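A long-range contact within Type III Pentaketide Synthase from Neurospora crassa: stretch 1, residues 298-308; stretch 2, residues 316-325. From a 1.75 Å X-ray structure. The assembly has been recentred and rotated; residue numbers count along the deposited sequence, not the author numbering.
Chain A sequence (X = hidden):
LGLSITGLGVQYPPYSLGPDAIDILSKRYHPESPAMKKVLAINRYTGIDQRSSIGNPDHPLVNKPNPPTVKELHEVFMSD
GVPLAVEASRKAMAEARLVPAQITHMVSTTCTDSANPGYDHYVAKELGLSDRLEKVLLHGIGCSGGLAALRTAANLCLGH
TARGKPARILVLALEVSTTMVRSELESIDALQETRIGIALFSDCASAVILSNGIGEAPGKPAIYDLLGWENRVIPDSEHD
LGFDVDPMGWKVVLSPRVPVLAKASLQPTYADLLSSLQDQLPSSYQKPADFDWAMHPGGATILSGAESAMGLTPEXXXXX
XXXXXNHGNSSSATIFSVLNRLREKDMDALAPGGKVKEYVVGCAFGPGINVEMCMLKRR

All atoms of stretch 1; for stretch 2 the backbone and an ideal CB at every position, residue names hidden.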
ATOM      1  N   GLY A 298      -6.121   3.972  20.777  1.00 18.27           N
ATOM      2  CA  GLY A 298      -7.096   3.171  20.034  1.00 19.60           C
ATOM      3  C   GLY A 298      -8.444   3.100  20.731  1.00 20.23           C
ATOM      4  O   GLY A 298      -9.485   3.032  20.074  1.00 20.88           O
ATOM      5  N   GLY A 299      -8.404   3.121  22.062  1.00 20.62           N
ATOM      6  CA  GLY A 299      -9.586   3.177  22.931  1.00 21.48           C
ATOM      7  C   GLY A 299      -9.111   3.518  24.337  1.00 21.73           C
ATOM      8  O   GLY A 299      -7.916   3.419  24.627  1.00 21.88           O
ATOM      9  N   ALA A 300     -10.028   3.911  25.223  1.00 22.55           N
ATOM     10  CA  ALA A 300      -9.639   4.268  26.592  1.00 22.72           C
ATOM     11  C   ALA A 300      -8.926   3.130  27.318  1.00 22.71           C
ATOM     12  O   ALA A 300      -7.985   3.375  28.080  1.00 22.82           O
ATOM     13  CB  ALA A 300     -10.829   4.763  27.398  1.00 22.93           C
ATOM     14  N   THR A 301      -9.357   1.892  27.063  1.00 22.60           N
ATOM     15  CA  THR A 301      -8.749   0.724  27.704  1.00 22.29           C
ATOM     16  C   THR A 301      -7.303   0.520  27.275  1.00 21.68           C
ATOM     17  O   THR A 301      -6.537  -0.134  27.979  1.00 21.52           O
ATOM     18  CB  THR A 301      -9.539  -0.581  27.452  1.00 22.50           C
ATOM     19  OG1 THR A 301      -9.453  -0.937  26.068  1.00 24.36           O
ATOM     20  CG2 THR A 301     -11.004  -0.413  27.843  1.00 23.04           C
ATOM     21  N   ILE A 302      -6.937   1.059  26.111  1.00 20.91           N
ATOM     22  CA  ILE A 302      -5.561   0.968  25.631  1.00 20.59           C
ATOM     23  C   ILE A 302      -4.641   1.818  26.503  1.00 20.19           C
ATOM     24  O   ILE A 302      -3.550   1.383  26.890  1.00 19.72           O
ATOM     25  CB  ILE A 302      -5.429   1.398  24.139  1.00 20.52           C
ATOM     26  CG1 ILE A 302      -6.307   0.517  23.235  1.00 21.51           C
ATOM     27  CG2 ILE A 302      -3.957   1.388  23.694  1.00 20.12           C
ATOM     28  CD1 ILE A 302      -6.046  -0.982  23.343  1.00 22.71           C
ATOM     29  N   LEU A 303      -5.094   3.028  26.810  1.00 19.91           N
ATOM     30  CA  LEU A 303      -4.332   3.942  27.645  1.00 19.72           C
ATOM     31  C   LEU A 303      -4.263   3.449  29.084  1.00 19.91           C
ATOM     32  O   LEU A 303      -3.176   3.363  29.652  1.00 20.29           O
ATOM     33  CB  LEU A 303      -4.901   5.359  27.578  1.00 19.62           C
ATOM     34  CG  LEU A 303      -4.947   5.992  26.180  1.00 19.39           C
ATOM     35  CD1 LEU A 303      -5.608   7.349  26.238  1.00 19.98           C
ATOM     36  CD2 LEU A 303      -3.552   6.079  25.546  1.00 17.51           C
ATOM     37  N   SER A 304      -5.410   3.114  29.671  1.00 19.91           N
ATOM     38  CA  SER A 304      -5.411   2.608  31.050  1.00 19.77           C
ATOM     39  C   SER A 304      -4.663   1.274  31.138  1.00 19.67           C
ATOM     40  O   SER A 304      -3.957   1.019  32.112  1.00 19.73           O
ATOM     41  CB  SER A 304      -6.834   2.496  31.613  1.00 19.87           C
ATOM     42  OG  SER A 304      -7.631   1.627  30.828  1.00 20.06           O
ATOM     43  N   GLY A 305      -4.802   0.438  30.110  1.00 19.36           N
ATOM     44  CA  GLY A 305      -4.048  -0.811  30.015  1.00 19.25           C
ATOM     45  C   GLY A 305      -2.539  -0.622  29.990  1.00 19.36           C
ATOM     46  O   GLY A 305      -1.804  -1.382  30.630  1.00 18.61           O
ATOM     47  N   ALA A 306      -2.076   0.382  29.243  1.00 19.31           N
ATOM     48  CA  ALA A 306      -0.647   0.708  29.178  1.00 19.79           C
ATOM     49  C   ALA A 306      -0.128   1.194  30.529  1.00 20.09           C
ATOM     50  O   ALA A 306       0.950   0.788  30.968  1.00 20.27           O
ATOM     51  CB  ALA A 306      -0.373   1.736  28.096  1.00 19.28           C
ATOM     52  N   GLU A 307      -0.912   2.047  31.185  1.00 20.57           N
ATOM     53  CA  GLU A 307      -0.608   2.519  32.543  1.00 21.29           C
ATOM     54  C   GLU A 307      -0.429   1.352  33.513  1.00 21.66           C
ATOM     55  O   GLU A 307       0.487   1.362  34.338  1.00 22.10           O
ATOM     56  CB  GLU A 307      -1.720   3.433  33.060  1.00 21.60           C
ATOM     57  CG  GLU A 307      -1.814   4.767  32.350  1.00 22.15           C
ATOM     58  CD  GLU A 307      -3.133   5.479  32.599  1.00 24.17           C
ATOM     59  OE1 GLU A 307      -3.898   5.064  33.497  1.00 25.10           O
ATOM     60  OE2 GLU A 307      -3.401   6.463  31.888  1.00 23.85           O
ATOM     61  N   SER A 308      -1.306   0.354  33.400  1.00 21.63           N
ATOM     62  CA  SER A 308      -1.274  -0.828  34.260  1.00 21.70           C
ATOM     63  C   SER A 308      -0.092  -1.732  33.925  1.00 21.55           C
ATOM     64  O   SER A 308       0.693  -2.084  34.809  1.00 21.75           O
ATOM     65  CB  SER A 308      -2.589  -1.605  34.146  1.00 21.83           C
ATOM     66  OG  SER A 308      -2.540  -2.808  34.892  1.00 23.06           O
ATOM     67  N   UNK A 316       2.287  10.392  31.777  1.00 18.02           N
ATOM     68  CA  UNK A 316       3.300   9.775  30.923  1.00 18.12           C
ATOM     69  C   UNK A 316       2.842   9.747  29.471  1.00 17.96           C
ATOM     70  O   UNK A 316       3.660   9.842  28.565  1.00 18.01           O
ATOM     71  CB  UNK A 316       3.614   8.357  31.403  1.00 18.12           C
ATOM     72  N   UNK A 317       1.533   9.605  29.268  1.00 18.04           N
ATOM     73  CA  UNK A 317       0.938   9.629  27.935  1.00 18.51           C
ATOM     74  C   UNK A 317       0.007  10.836  27.748  1.00 17.46           C
ATOM     75  O   UNK A 317      -1.029  10.716  27.099  1.00 17.23           O
ATOM     76  CB  UNK A 317       0.168   8.331  27.684  1.00 18.51           C
ATOM     77  N   UNK A 318       0.396  11.991  28.294  1.00 16.43           N
ATOM     78  CA  UNK A 318      -0.450  13.201  28.306  1.00 15.85           C
ATOM     79  C   UNK A 318      -0.942  13.672  26.925  1.00 15.40           C
ATOM     80  O   UNK A 318      -2.087  14.116  26.782  1.00 15.66           O
ATOM     81  CB  UNK A 318       0.330  14.344  28.959  1.00 15.85           C
ATOM     82  N   UNK A 319      -0.075  13.587  25.920  1.00 15.01           N
ATOM     83  CA  UNK A 319      -0.445  13.963  24.550  1.00 14.41           C
ATOM     84  C   UNK A 319      -1.436  12.971  23.918  1.00 14.44           C
ATOM     85  O   UNK A 319      -2.261  13.355  23.084  1.00 14.24           O
ATOM     86  CB  UNK A 319       0.811  14.058  23.682  1.00 14.41           C
ATOM     87  N   UNK A 320      -1.350  11.707  24.325  1.00 14.25           N
ATOM     88  CA  UNK A 320      -2.276  10.665  23.873  1.00 14.29           C
ATOM     89  C   UNK A 320      -3.665  10.935  24.430  1.00 14.69           C
ATOM     90  O   UNK A 320      -4.647  10.887  23.700  1.00 14.91           O
ATOM     91  CB  UNK A 320      -1.790   9.278  24.299  1.00 14.29           C
ATOM     92  N   UNK A 321      -3.736  11.239  25.725  1.00 14.87           N
ATOM     93  CA  UNK A 321      -4.986  11.676  26.347  1.00 15.85           C
ATOM     94  C   UNK A 321      -5.568  12.927  25.703  1.00 15.90           C
ATOM     95  O   UNK A 321      -6.777  12.994  25.468  1.00 15.84           O
ATOM     96  CB  UNK A 321      -4.760  11.932  27.838  1.00 15.85           C
ATOM     97  N   UNK A 322      -4.715  13.911  25.431  1.00 15.94           N
ATOM     98  CA  UNK A 322      -5.142  15.170  24.837  1.00 16.20           C
ATOM     99  C   UNK A 322      -5.802  14.953  23.478  1.00 16.19           C
ATOM    100  O   UNK A 322      -6.867  15.509  23.203  1.00 16.32           O
ATOM    101  CB  UNK A 322      -3.949  16.117  24.695  1.00 16.20           C
ATOM    102  N   UNK A 323      -5.155  14.152  22.635  1.00 16.15           N
ATOM    103  CA  UNK A 323      -5.697  13.803  21.316  1.00 16.22           C
ATOM    104  C   UNK A 323      -7.007  13.024  21.423  1.00 15.57           C
ATOM    105  O   UNK A 323      -8.000  13.357  20.778  1.00 15.65           O
ATOM    106  CB  UNK A 323      -4.674  12.983  20.527  1.00 16.22           C
ATOM    107  N   UNK A 324      -7.002  12.004  22.268  1.00 15.23           N
ATOM    108  CA  UNK A 324      -8.135  11.113  22.411  1.00 15.05           C
ATOM    109  C   UNK A 324      -9.389  11.846  22.893  1.00 14.84           C
ATOM    110  O   UNK A 324     -10.467  11.715  22.303  1.00 14.33           O
ATOM    111  CB  UNK A 324      -7.785   9.982  23.380  1.00 15.05           C
ATOM    112  N   UNK A 325      -9.236  12.633  23.957  1.00 14.14           N
ATOM    113  CA  UNK A 325     -10.375  13.332  24.541  1.00 14.41           C
ATOM    114  C   UNK A 325     -10.948  14.384  23.596  1.00 14.20           C
ATOM    115  O   UNK A 325     -12.167  14.487  23.449  1.00 14.43           O
ATOM    116  CB  UNK A 325      -9.965  13.989  25.861  1.00 14.41           C
TER

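Helix 300-308 and helix 318-325 run nearly antiparallel, their N-to-C directions 165° apart and their axes 11.2 Å apart at closest approach. The spacing leaves room for side chains of moderate size between them, and L303 reaches into the middle of the gap.

At position 316 CA-to-CB points toward stretch 1, yet no atom of that stretch lies within 5.5 Å of the ideal CB, so many residues would fit. The deposited residue is H316. H316 CB comes no nearer than 6.6 Å, to E307 CG, and the imidazole lies farther away, hydrogen-bonded elsewhere in the structure through ND1 and NE2.

Position 317 occupies the N-cap and also points toward stretch 1, its ideal CB 4.8 Å from L303 CD2. The space beyond is bounded by L303 and the methyl of A306, which favours an apolar side chain, such as leucine or the longer, more flexible methionine. It is M317: SD lies 3.9 Å from A306 CB, and CE turns in to 3.8 Å from L303 CB and 3.4 Å from L303 O.

Positions 318 and 319 are out of reach of stretch 1, which sets no preference there; they are R318 and A319.

At position 320 the ideal CB is already 3.9 Å from L303 CD2. A small residue, alanine, serine or perhaps cysteine, suits so close an approach. S320 fits, its CB packing on that methyl while OG is hydrogen-bonded elsewhere in the structure.

Position 321 points sideways, with L303 CD1 4.9 Å from its ideal CB and the carboxylate of E307 farther along. A long side chain with an apolar body and a donor at its tip would serve both; tyrosine, lysine or arginine are candidates. Y321 lays one ring face over L303 CD1, a CH-pi contact with the methyl 3.7 Å from the ring centroid and 8° off the normal. Its OH donates a hydrogen bond to E307 OE2, which lies near the ring plane, at 2.6 Å. A water bridges the helices by donating to both Y321 OH (2.9 Å) and A300 O (3.1 Å).

Positions 322 and 323 are again unconstrained by stretch 1. D322 and R323 form a salt bridge with each other, OD2 to NH1, at 2.8 Å.

Position 324 points toward the start of helix 300-308, its ideal CB 4.5 Å from L303 CD1. Open space beside G299 and A300 admits a large, probably aromatic group. Y324 extends there with chi1 t, placing CE2 4.0 Å from A300 CB and OH 3.1 Å from A300 N.

Position 325 is out of reach, and I325 makes no contact with stretch 1.

Stretch 2, residues 316-325: HMRASYDRYI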
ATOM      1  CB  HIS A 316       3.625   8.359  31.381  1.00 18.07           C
ATOM      2  CG  HIS A 316       4.585   8.302  32.527  1.00 19.93           C
ATOM      3  ND1 HIS A 316       4.206   8.551  33.828  1.00 21.81           N
ATOM      4  CD2 HIS A 316       5.908   8.018  32.564  1.00 20.22           C
ATOM      5  CE1 HIS A 316       5.258   8.430  34.620  1.00 21.67           C
ATOM      6  NE2 HIS A 316       6.304   8.110  33.877  1.00 21.69           N
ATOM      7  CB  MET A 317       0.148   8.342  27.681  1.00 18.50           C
ATOM      8  CG  MET A 317       0.974   7.073  27.616  1.00 19.67           C
ATOM      9  SD  MET A 317      -0.067   5.585  27.574  1.00 21.97           S
ATOM     10  CE  MET A 317      -1.294   6.020  28.722  1.00  7.81           C
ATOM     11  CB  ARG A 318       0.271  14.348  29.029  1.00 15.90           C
ATOM     12  CG  ARG A 318       1.595  14.756  28.399  1.00 15.36           C
ATOM     13  CD  ARG A 318       2.429  15.560  29.377  1.00 14.79           C
ATOM     14  NE  ARG A 318       3.786  15.798  28.890  1.00 15.64           N
ATOM     15  CZ  ARG A 318       4.776  14.909  28.946  1.00 15.93           C
ATOM     16  NH1 ARG A 318       4.573  13.695  29.449  1.00 15.63           N
ATOM     17  NH2 ARG A 318       5.977  15.235  28.491  1.00 17.17           N
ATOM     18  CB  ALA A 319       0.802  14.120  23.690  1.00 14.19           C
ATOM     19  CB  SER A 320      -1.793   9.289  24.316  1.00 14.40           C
ATOM     20  OG  SER A 320      -0.544   8.976  23.725  1.00 14.93           O
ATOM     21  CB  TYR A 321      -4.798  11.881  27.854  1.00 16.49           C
ATOM     22  CG  TYR A 321      -5.009  10.606  28.629  1.00 17.21           C
ATOM     23  CD1 TYR A 321      -3.929   9.870  29.108  1.00 17.91           C
ATOM     24  CD2 TYR A 321      -6.296  10.119  28.866  1.00 17.79           C
ATOM     25  CE1 TYR A 321      -4.124   8.686  29.817  1.00 18.92           C
ATOM     26  CE2 TYR A 321      -6.504   8.940  29.573  1.00 19.31           C
ATOM     27  CZ  TYR A 321      -5.413   8.227  30.044  1.00 19.30           C
ATOM     28  OH  TYR A 321      -5.616   7.057  30.742  1.00 19.87           O
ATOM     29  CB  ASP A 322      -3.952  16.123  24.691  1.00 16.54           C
ATOM     30  CG  ASP A 322      -4.352  17.462  24.116  1.00 17.30           C
ATOM     31  OD1 ASP A 322      -4.712  18.357  24.907  1.00 19.15           O
ATOM     32  OD2 ASP A 322      -4.301  17.625  22.875  1.00 17.87           O
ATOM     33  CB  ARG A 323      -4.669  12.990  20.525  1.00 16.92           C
ATOM     34  CG  ARG A 323      -3.917  13.796  19.487  1.00 19.03           C
ATOM     35  CD  ARG A 323      -3.083  14.906  20.100  1.00 23.70           C
ATOM     36  NE  ARG A 323      -2.925  15.972  19.117  1.00 29.94           N
ATOM     37  CZ  ARG A 323      -3.617  17.105  19.110  1.00 30.19           C
ATOM     38  NH1 ARG A 323      -4.505  17.368  20.060  1.00 31.78           N
ATOM     39  NH2 ARG A 323      -3.398  17.987  18.153  1.00 32.77           N
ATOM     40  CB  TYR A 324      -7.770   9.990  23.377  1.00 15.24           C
ATOM     41  CG  TYR A 324      -8.876   8.990  23.610  1.00 15.78           C
ATOM     42  CD1 TYR A 324      -9.229   8.062  22.627  1.00 16.46           C
ATOM     43  CD2 TYR A 324      -9.560   8.968  24.814  1.00 15.76           C
ATOM     44  CE1 TYR A 324     -10.252   7.134  22.855  1.00 17.08           C
ATOM     45  CE2 TYR A 324     -10.587   8.052  25.049  1.00 16.51           C
ATOM     46  CZ  TYR A 324     -10.923   7.147  24.072  1.00 16.19           C
ATOM     47  OH  TYR A 324     -11.929   6.251  24.319  1.00 17.05           O
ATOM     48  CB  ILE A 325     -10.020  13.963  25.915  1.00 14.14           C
ATOM     49  CG1 ILE A 325      -9.714  12.859  26.931  1.00 15.02           C
ATOM     50  CG2 ILE A 325     -11.175  14.841  26.422  1.00 14.53           C
ATOM     51  CD1 ILE A 325      -9.140  13.359  28.261  1.00 14.92           C
TER
HETATM   52  O   HOH W   1      -8.085   5.820  30.036  1.00 30.71           O
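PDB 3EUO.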